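Local coordinates for protein P35 (Autographa californica nucleopolyhedrovirus, PDB 1P35) that inhibits host caspases to block the apoptotic response of insect cells to viral infection, and also suppresses the antiviral RNA interference response, at residues Q23-V28 with F168-I173; N175-P180 with A197-V202. All coordinates share one frame; numbering follows the deposited sequence.

Overall arrangement
Contact 1 (23-28 with 168-173) is edge-to-edge strand pairing held by backbone hydrogen bonds, whereas contact 2 (175-180 with 197-202) is apolar packing between strands too far apart to pair. Their centres lie about 10 Å apart, and strands 164-170 and 176-179 follow each other in the chain. The two meet through the face of contact 1 that carries Arg25 and Tyr170: Arg25 NH2 is 3.0 Å from Asp200 O, a probable hydrogen bond, and 3.4 Å from Val199 CG1, while Tyr170 OH packs on Val177 CG1 at 3.5 Å. A phosphate ion, probably from the crystallisation liquor, sits about 4 Å from the side chain of Glu26 in contact 1.

Contact 1. Residues Q23-V28 with F168-I173; sequences QTRELV and FEYNPI
Arg25 and Tyr170 form an antiparallel hydrogen-bonded pair, with Arg25 N on Tyr170 O at 2.9 Å and Tyr170 N on Arg25 O at 2.8 Å. Leu27 and Phe168 repeat the pattern, each exchanging N-H and C=O with the other. On the face these four residues share, Leu27 lies alongside Phe168: its CB makes an off-centre CH-pi contact, 4.2 Å from the centroid of the Phe168 ring, and its CD2 is 3.5 Å from Phe168 CZ. Tyr170 CG sits between the backbone N and carbonyl carbon (chi1 61°), which starts the ring toward the Arg25 backbone, where Tyr170 CD1 lies 3.2 Å from Arg25 O. Farther out, Tyr170 OH lies in the guanidinium plane, at the edge, 3.6 Å from Arg25 NE. Pro172 CG packs at 3.6 Å on Arg25 CD, the two side chains crossing at about a right angle. Asp17 of strand 10-21 ties the two polar ends together, with a salt bridge to Arg25 NH2 and a hydrogen bond to Tyr170 OH. On the other face Glu26 and Glu169, a non-hydrogen-bonded pair, each have basic partners, Arg16 and Lys58 for Glu26 and Arg53 for Glu169. This is classic antiparallel sheet pairing, placing strand 24-33 between strands 10-21 and 164-170 in the beta core of P35.

Contact 2. Residues N175-P180 with A197-V202; sequences NKVIVP and AYVDSV
Val179 and Val199 meet tip to tip, Val179 CG2 standing 3.8 Å from Val199 CG2, and with Val177 they account for most of the surface the two segments bury. In both Val179 and Val199 this CG2 methyl is the branch anti to the carbonyl carbon, while CG1 is anti to the backbone N (chi1 -168° in Val179). The other branch of Val179 is used as well: its CG1 approaches Ala197 CB at 4.2 Å. Val177, two residues earlier on the same side of its strand, divides its methyls in a similar way. Its CG2 packs at 4.0 Å on Val202 CG1, the two side chains crossing at about a right angle, and its CG1 comes only loosely, at 4.5 Å, to Val199 CG1. The strand axes are 9.7 Å apart and run at 174°, a separation that rules out backbone pairing and matches the face-to-face packing of two beta layers. One layer holds strand 176-179, paired with strand 292-295; the other holds strand 191-199, flanked by strands 10-21 and 276-282. At Ser201 the backbone turns left-handed, and it is Val202 that points toward Val177. Beside that turn Ser201 OG donates to Asp200 OD1 at 3.0 Å, approaching from above the carboxylate plane, and the same oxygen is hydrogen-bonded to the backbone N of Gln19 on strand 10-21. Leu277 of strand 276-282 touches the side chain of Val202, whose carbonyl oxygen is hydrogen-bonded to Tyr270 OH.

Contact 1. Residues Q23-V28 with F168-I173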
loop_
_atom_site.group_PDB
_atom_site.type_symbol
_atom_site.label_atom_id
_atom_site.label_comp_id
_atom_site.label_asym_id
_atom_site.label_seq_id
_atom_site.Cartn_x
_atom_site.Cartn_y
_atom_site.Cartn_z
ATOM N N GLN A 23 14.440 23.722 17.333
ATOM C CA GLN A 23 13.289 24.320 18.028
ATOM C C GLN A 23 11.955 24.090 17.377
ATOM O O GLN A 23 11.012 24.826 17.624
ATOM C CB GLN A 23 13.421 25.817 18.207
ATOM C CG GLN A 23 13.528 26.615 16.956
ATOM C CD GLN A 23 14.968 26.829 16.615
ATOM O OE1 GLN A 23 15.797 26.844 17.502
ATOM N NE2 GLN A 23 15.278 27.016 15.338
ATOM N N THR A 24 11.885 23.062 16.551
ATOM C CA THR A 24 10.659 22.758 15.868
ATOM C C THR A 24 10.459 21.258 15.843
ATOM O O THR A 24 11.437 20.484 15.741
ATOM C CB THR A 24 10.705 23.268 14.396
ATOM O OG1 THR A 24 11.240 24.608 14.347
ATOM C CG2 THR A 24 9.301 23.215 13.785
ATOM N N ARG A 25 9.199 20.842 15.936
ATOM C CA ARG A 25 8.861 19.417 15.839
ATOM C C ARG A 25 7.589 19.351 15.003
ATOM O O ARG A 25 6.902 20.374 14.839
ATOM C CB ARG A 25 8.642 18.756 17.235
ATOM C CG ARG A 25 9.880 18.660 18.115
ATOM C CD ARG A 25 9.578 17.948 19.448
ATOM N NE ARG A 25 9.054 16.596 19.234
ATOM C CZ ARG A 25 9.802 15.489 19.278
ATOM N NH1 ARG A 25 11.099 15.558 19.530
ATOM N NH2 ARG A 25 9.261 14.300 19.057
ATOM N N GLU A 26 7.300 18.177 14.435
ATOM C CA GLU A 26 6.096 18.028 13.625
ATOM C C GLU A 26 5.185 16.901 14.149
ATOM O O GLU A 26 5.645 15.825 14.550
ATOM C CB GLU A 26 6.459 17.758 12.151
ATOM C CG GLU A 26 5.240 17.522 11.256
ATOM C CD GLU A 26 5.632 16.924 9.897
ATOM O OE1 GLU A 26 6.207 15.831 9.889
ATOM O OE2 GLU A 26 5.366 17.536 8.838
ATOM N N LEU A 27 3.896 17.200 14.190
ATOM C CA LEU A 27 2.905 16.271 14.617
ATOM C C LEU A 27 2.036 15.911 13.414
ATOM O O LEU A 27 1.507 16.801 12.759
ATOM C CB LEU A 27 2.003 16.868 15.707
ATOM C CG LEU A 27 0.851 15.901 16.014
ATOM C CD1 LEU A 27 1.442 14.659 16.717
ATOM C CD2 LEU A 27 -0.196 16.532 16.940
ATOM N N VAL A 28 1.917 14.603 13.152
ATOM C CA VAL A 28 1.097 14.042 12.105
ATOM C C VAL A 28 0.085 13.257 12.934
ATOM O O VAL A 28 0.435 12.476 13.868
ATOM C CB VAL A 28 1.889 13.133 11.131
ATOM C CG1 VAL A 28 0.895 12.388 10.223
ATOM C CG2 VAL A 28 2.734 13.976 10.202
ATOM N N PHE A 168 1.269 19.420 11.287
ATOM C CA PHE A 168 1.690 20.783 11.461
ATOM C C PHE A 168 3.009 20.804 12.239
ATOM O O PHE A 168 3.375 19.802 12.883
ATOM C CB PHE A 168 0.564 21.574 12.186
ATOM C CG PHE A 168 0.255 21.055 13.607
ATOM C CD1 PHE A 168 1.204 21.149 14.626
ATOM C CD2 PHE A 168 -0.951 20.408 13.880
ATOM C CE1 PHE A 168 0.961 20.584 15.907
ATOM C CE2 PHE A 168 -1.214 19.848 15.132
ATOM C CZ PHE A 168 -0.241 19.935 16.150
ATOM N N GLU A 169 3.749 21.905 12.120
ATOM C CA GLU A 169 4.979 22.064 12.879
ATOM C C GLU A 169 4.704 22.990 14.048
ATOM O O GLU A 169 3.900 23.920 13.956
ATOM C CB GLU A 169 6.102 22.667 12.039
ATOM C CG GLU A 169 6.801 21.661 11.175
ATOM C CD GLU A 169 7.716 22.301 10.171
ATOM O OE1 GLU A 169 8.445 23.217 10.565
ATOM O OE2 GLU A 169 7.732 21.874 9.001
ATOM N N TYR A 170 5.350 22.716 15.162
ATOM C CA TYR A 170 5.185 23.573 16.316
ATOM C C TYR A 170 6.555 23.765 16.998
ATOM O O TYR A 170 7.552 23.060 16.677
ATOM C CB TYR A 170 4.148 22.985 17.284
ATOM C CG TYR A 170 4.516 21.618 17.843
ATOM C CD1 TYR A 170 4.564 20.496 17.031
ATOM C CD2 TYR A 170 4.809 21.456 19.203
ATOM C CE1 TYR A 170 4.903 19.229 17.567
ATOM C CE2 TYR A 170 5.148 20.200 19.741
ATOM C CZ TYR A 170 5.204 19.111 18.934
ATOM O OH TYR A 170 5.741 17.956 19.436
ATOM N N ASN A 171 6.594 24.723 17.918
ATOM C CA ASN A 171 7.800 25.077 18.680
ATOM C C ASN A 171 7.610 24.682 20.150
ATOM O O ASN A 171 7.065 25.438 20.939
ATOM C CB ASN A 171 8.017 26.572 18.519
ATOM C CG ASN A 171 8.259 26.926 17.095
ATOM O OD1 ASN A 171 7.503 27.681 16.476
ATOM N ND2 ASN A 171 9.317 26.328 16.519
ATOM N N PRO A 172 8.146 23.524 20.545
ATOM C CA PRO A 172 8.052 22.962 21.909
ATOM C C PRO A 172 8.527 23.899 23.008
ATOM O O PRO A 172 9.594 24.508 22.906
ATOM C CB PRO A 172 8.931 21.708 21.835
ATOM C CG PRO A 172 8.984 21.398 20.348
ATOM C CD PRO A 172 9.091 22.745 19.726
ATOM N N ILE A 173 7.730 24.068 24.047
ATOM C CA ILE A 173 8.215 24.894 25.137
ATOM C C ILE A 173 9.037 23.913 26.012
ATOM O O ILE A 173 8.620 22.787 26.289
ATOM C CB ILE A 173 7.058 25.541 25.972
ATOM C CG1 ILE A 173 6.283 26.621 25.172
ATOM C CG2 ILE A 173 7.615 26.051 27.248
ATOM C CD1 ILE A 173 7.148 27.581 24.234
HETATM O O HOH W 1 11.139 25.652 20.594
#

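Contact 2. Residues N175-P180 with A197-V202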
loop_
_atom_site.group_PDB
_atom_site.type_symbol
_atom_site.label_atom_id
_atom_site.label_comp_id
_atom_site.label_asym_id
_atom_site.label_seq_id
_atom_site.Cartn_x
_atom_site.Cartn_y
_atom_site.Cartn_z
ATOM N N ASN A 175 11.873 21.599 25.913
ATOM C CA ASN A 175 12.244 20.185 25.709
ATOM C C ASN A 175 11.195 19.143 26.148
ATOM O O ASN A 175 11.514 18.099 26.715
ATOM C CB ASN A 175 13.577 19.860 26.406
ATOM C CG ASN A 175 14.706 20.772 25.959
ATOM O OD1 ASN A 175 14.819 21.101 24.778
ATOM N ND2 ASN A 175 15.563 21.162 26.896
ATOM N N LYS A 176 9.943 19.451 25.879
ATOM C CA LYS A 176 8.842 18.563 26.177
ATOM C C LYS A 176 8.111 18.258 24.859
ATOM O O LYS A 176 8.154 19.079 23.913
ATOM C CB LYS A 176 7.875 19.256 27.115
ATOM C CG LYS A 176 8.432 19.550 28.468
ATOM C CD LYS A 176 8.481 18.291 29.313
ATOM C CE LYS A 176 8.906 18.613 30.728
ATOM N NZ LYS A 176 9.045 17.368 31.517
ATOM N N VAL A 177 7.476 17.084 24.825
ATOM C CA VAL A 177 6.627 16.605 23.739
ATOM C C VAL A 177 5.430 15.937 24.395
ATOM O O VAL A 177 5.565 15.177 25.332
ATOM C CB VAL A 177 7.215 15.474 22.916
ATOM C CG1 VAL A 177 6.396 15.320 21.623
ATOM C CG2 VAL A 177 8.639 15.687 22.693
ATOM N N ILE A 178 4.248 16.201 23.877
ATOM C CA ILE A 178 3.061 15.586 24.411
ATOM C C ILE A 178 2.479 14.662 23.312
ATOM O O ILE A 178 2.189 15.125 22.224
ATOM C CB ILE A 178 2.073 16.686 24.775
ATOM C CG1 ILE A 178 2.675 17.549 25.871
ATOM C CG2 ILE A 178 0.724 16.100 25.180
ATOM C CD1 ILE A 178 1.783 18.717 26.339
ATOM N N VAL A 179 2.347 13.361 23.568
ATOM C CA VAL A 179 1.763 12.463 22.579
ATOM C C VAL A 179 0.314 12.453 23.044
ATOM O O VAL A 179 -0.006 11.987 24.119
ATOM C CB VAL A 179 2.347 11.087 22.639
ATOM C CG1 VAL A 179 1.916 10.339 21.415
ATOM C CG2 VAL A 179 3.917 11.159 22.728
ATOM N N PRO A 180 -0.579 12.985 22.231
ATOM C CA PRO A 180 -2.011 13.067 22.594
ATOM C C PRO A 180 -2.853 11.809 22.603
ATOM O O PRO A 180 -3.693 11.609 21.723
ATOM C CB PRO A 180 -2.521 14.135 21.614
ATOM C CG PRO A 180 -1.744 13.815 20.362
ATOM C CD PRO A 180 -0.313 13.635 20.921
ATOM N N ALA A 197 1.761 5.024 17.567
ATOM C CA ALA A 197 2.530 6.236 17.514
ATOM C C ALA A 197 4.027 5.943 17.339
ATOM O O ALA A 197 4.579 4.913 17.802
ATOM C CB ALA A 197 2.316 7.079 18.761
ATOM N N TYR A 198 4.660 6.854 16.618
ATOM C CA TYR A 198 6.076 6.821 16.338
ATOM C C TYR A 198 6.550 8.218 16.811
ATOM O O TYR A 198 6.023 9.221 16.327
ATOM C CB TYR A 198 6.290 6.635 14.800
ATOM C CG TYR A 198 7.736 6.709 14.362
ATOM C CD1 TYR A 198 8.409 7.938 14.342
ATOM C CD2 TYR A 198 8.443 5.551 13.988
ATOM C CE1 TYR A 198 9.740 8.036 13.954
ATOM C CE2 TYR A 198 9.786 5.616 13.589
ATOM C CZ TYR A 198 10.431 6.874 13.566
ATOM O OH TYR A 198 11.711 7.007 13.069
ATOM N N VAL A 199 7.507 8.287 17.753
ATOM C CA VAL A 199 7.980 9.602 18.279
ATOM C C VAL A 199 9.490 9.528 18.424
ATOM O O VAL A 199 9.976 8.644 19.111
ATOM C CB VAL A 199 7.405 9.943 19.680
ATOM C CG1 VAL A 199 7.769 11.390 20.035
ATOM C CG2 VAL A 199 5.859 9.750 19.723
ATOM N N ASP A 200 10.231 10.437 17.773
ATOM C CA ASP A 200 11.695 10.391 17.835
ATOM C C ASP A 200 12.291 11.508 18.659
ATOM O O ASP A 200 11.581 12.394 19.102
ATOM C CB ASP A 200 12.327 10.365 16.435
ATOM C CG ASP A 200 12.198 11.692 15.646
ATOM O OD1 ASP A 200 12.175 12.778 16.235
ATOM O OD2 ASP A 200 12.185 11.618 14.391
ATOM N N SER A 201 13.599 11.414 18.891
ATOM C CA SER A 201 14.358 12.368 19.683
ATOM C C SER A 201 13.768 12.524 21.068
ATOM O O SER A 201 13.644 13.650 21.568
ATOM C CB SER A 201 14.428 13.732 18.992
ATOM O OG SER A 201 14.693 13.568 17.608
ATOM N N VAL A 202 13.416 11.391 21.683
ATOM C CA VAL A 202 12.830 11.403 23.027
ATOM C C VAL A 202 13.523 10.538 24.034
ATOM O O VAL A 202 14.087 9.536 23.702
ATOM C CB VAL A 202 11.307 11.024 23.029
ATOM C CG1 VAL A 202 10.533 12.197 22.478
ATOM C CG2 VAL A 202 11.032 9.730 22.156
#